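Local atomic coordinates of host Factor for Q beta (Staphylococcus aureus, PDB entry 1KQ1), a protein that regulates translation as a pleiotropic, hexameric RNA-binding protein of the Sm-like family. Residues C[34-39]-C[44-49]. Residues are numbered along the deposited sequence; the frame is centred on the assembly and turned at random.
Sequences GVIEEY and VSLNSQ
Strands 31-39 and 43-48 form a beta hairpin in the Sm-like fold of Hfq, and I36 packs here against V44 and L46. At the far end from the turn, V35 and N47 are an antiparallel hydrogen-bonded pair. N47 N gives V35 O a nearly straight bond of 2.8 Å (177° at the hydrogen). V35 N bonds N47 O in return. The same V35 O also takes a CA-H...O contact from L46 CA. Toward the turn the register slips by one residue. E37 and E38 both lie opposite S45, as in a classic beta bulge. E37 takes near-helical backbone angles. E37 N hydrogen-bonds S45 O at 2.9 Å. S45 N hydrogen-bonds E38 O at 2.8 Å. E38 N is buried with no partner in the model. Such a bulge is consistent with the strongly bent strands of the Sm-like fold. I36, Y39, V44 and L46 share one face. I36 CG1 sits 3.9 Å from both V44 CG1 and L46 CD1. Helix 7-17 covers I36 with L12 and F15. L46 CG is anti to the backbone N (chi1 -169°), which carries CD1 over the backbone of G34, 3.5 Å from G34 C. Y39 meets V44 through CB, which lies 4.1 Å from V44 CG2. Its ring leads away from strand 43-48, and Y39 OH hydrogen-bonds E13 OE2 on helix 7-17. From the bulge, the bent chain of E37 lays CG 3.6 Å from N47 CB. Carboxylate and amide are turned 49° apart; E37 OE2 and N47 OD1 are both acceptors and do not bond. E38, the second bulge residue, packs on I7 of a neighbouring subunit.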
# COMPACT_ATOMS: atom_id res chain seq x y z
N GLY C 34 -13.90 14.56 -12.32
CA GLY C 34 -14.00 14.35 -13.75
C GLY C 34 -15.11 13.37 -14.08
O GLY C 34 -15.93 13.02 -13.22
N VAL C 35 -15.11 12.94 -15.34
CA VAL C 35 -16.09 11.99 -15.82
C VAL C 35 -15.38 10.68 -16.11
O VAL C 35 -14.33 10.67 -16.78
CB VAL C 35 -16.74 12.48 -17.13
CG1 VAL C 35 -17.63 11.38 -17.70
CG2 VAL C 35 -17.56 13.73 -16.86
N ILE C 36 -15.95 9.58 -15.62
CA ILE C 36 -15.39 8.29 -15.91
C ILE C 36 -15.81 7.92 -17.34
O ILE C 36 -17.01 7.74 -17.66
CB ILE C 36 -15.86 7.26 -14.89
CG1 ILE C 36 -15.31 7.64 -13.51
CG2 ILE C 36 -15.43 5.86 -15.33
CD1 ILE C 36 -15.85 6.79 -12.34
N GLU C 37 -14.83 7.82 -18.22
CA GLU C 37 -15.07 7.46 -19.61
C GLU C 37 -15.05 5.97 -19.82
O GLU C 37 -15.84 5.43 -20.62
CB GLU C 37 -14.03 8.10 -20.52
CG GLU C 37 -14.07 9.60 -20.50
CD GLU C 37 -15.44 10.14 -20.89
OE1 GLU C 37 -16.14 9.46 -21.66
OE2 GLU C 37 -15.80 11.25 -20.43
N GLU C 38 -14.14 5.29 -19.13
CA GLU C 38 -14.04 3.85 -19.23
C GLU C 38 -13.33 3.37 -17.99
O GLU C 38 -12.70 4.16 -17.30
CB GLU C 38 -13.19 3.46 -20.44
CG GLU C 38 -13.55 4.13 -21.73
CD GLU C 38 -12.57 3.79 -22.83
OE1 GLU C 38 -12.35 2.58 -23.07
OE2 GLU C 38 -12.02 4.73 -23.44
N TYR C 39 -13.43 2.07 -17.72
CA TYR C 39 -12.74 1.50 -16.57
C TYR C 39 -12.65 -0.01 -16.76
O TYR C 39 -13.39 -0.59 -17.57
CB TYR C 39 -13.52 1.83 -15.29
CG TYR C 39 -14.86 1.12 -15.17
CD1 TYR C 39 -14.94 -0.18 -14.68
CD2 TYR C 39 -16.04 1.72 -15.64
CE1 TYR C 39 -16.14 -0.88 -14.66
CE2 TYR C 39 -17.26 1.00 -15.62
CZ TYR C 39 -17.29 -0.28 -15.13
OH TYR C 39 -18.50 -1.00 -15.08
N VAL C 44 -9.01 3.28 -14.27
CA VAL C 44 -10.17 4.12 -14.50
C VAL C 44 -9.68 5.28 -15.35
O VAL C 44 -8.66 5.92 -15.04
CB VAL C 44 -10.76 4.66 -13.18
CG1 VAL C 44 -11.92 5.68 -13.48
CG2 VAL C 44 -11.25 3.54 -12.31
N SER C 45 -10.38 5.55 -16.44
CA SER C 45 -10.04 6.65 -17.32
C SER C 45 -10.91 7.84 -16.92
O SER C 45 -12.14 7.77 -17.08
CB SER C 45 -10.31 6.26 -18.77
OG SER C 45 -9.92 7.32 -19.63
N LEU C 46 -10.30 8.92 -16.44
CA LEU C 46 -11.06 10.07 -15.94
C LEU C 46 -10.78 11.28 -16.79
O LEU C 46 -9.65 11.68 -16.95
CB LEU C 46 -10.72 10.37 -14.46
CG LEU C 46 -11.60 11.37 -13.70
CD1 LEU C 46 -12.94 10.70 -13.39
CD2 LEU C 46 -10.90 11.84 -12.45
N ASN C 47 -11.85 11.85 -17.36
CA ASN C 47 -11.78 13.01 -18.24
C ASN C 47 -12.05 14.21 -17.36
O ASN C 47 -13.14 14.38 -16.78
CB ASN C 47 -12.85 12.82 -19.33
CG ASN C 47 -13.07 14.05 -20.19
OD1 ASN C 47 -13.85 14.02 -21.15
ND2 ASN C 47 -12.42 15.15 -19.85
N SER C 48 -11.02 15.04 -17.20
CA SER C 48 -11.13 16.20 -16.35
C SER C 48 -10.96 17.43 -17.22
O SER C 48 -10.76 17.32 -18.43
CB SER C 48 -10.04 16.19 -15.27
OG SER C 48 -10.24 15.10 -14.38
N GLN C 49 -11.03 18.58 -16.58
CA GLN C 49 -10.89 19.85 -17.28
C GLN C 49 -9.46 20.06 -17.77
O GLN C 49 -8.53 20.23 -16.98
CB GLN C 49 -11.32 21.00 -16.36
CG GLN C 49 -10.55 21.15 -15.04
CD GLN C 49 -10.98 20.17 -13.95
OE1 GLN C 49 -10.57 20.30 -12.79
NE2 GLN C 49 -11.79 19.17 -14.31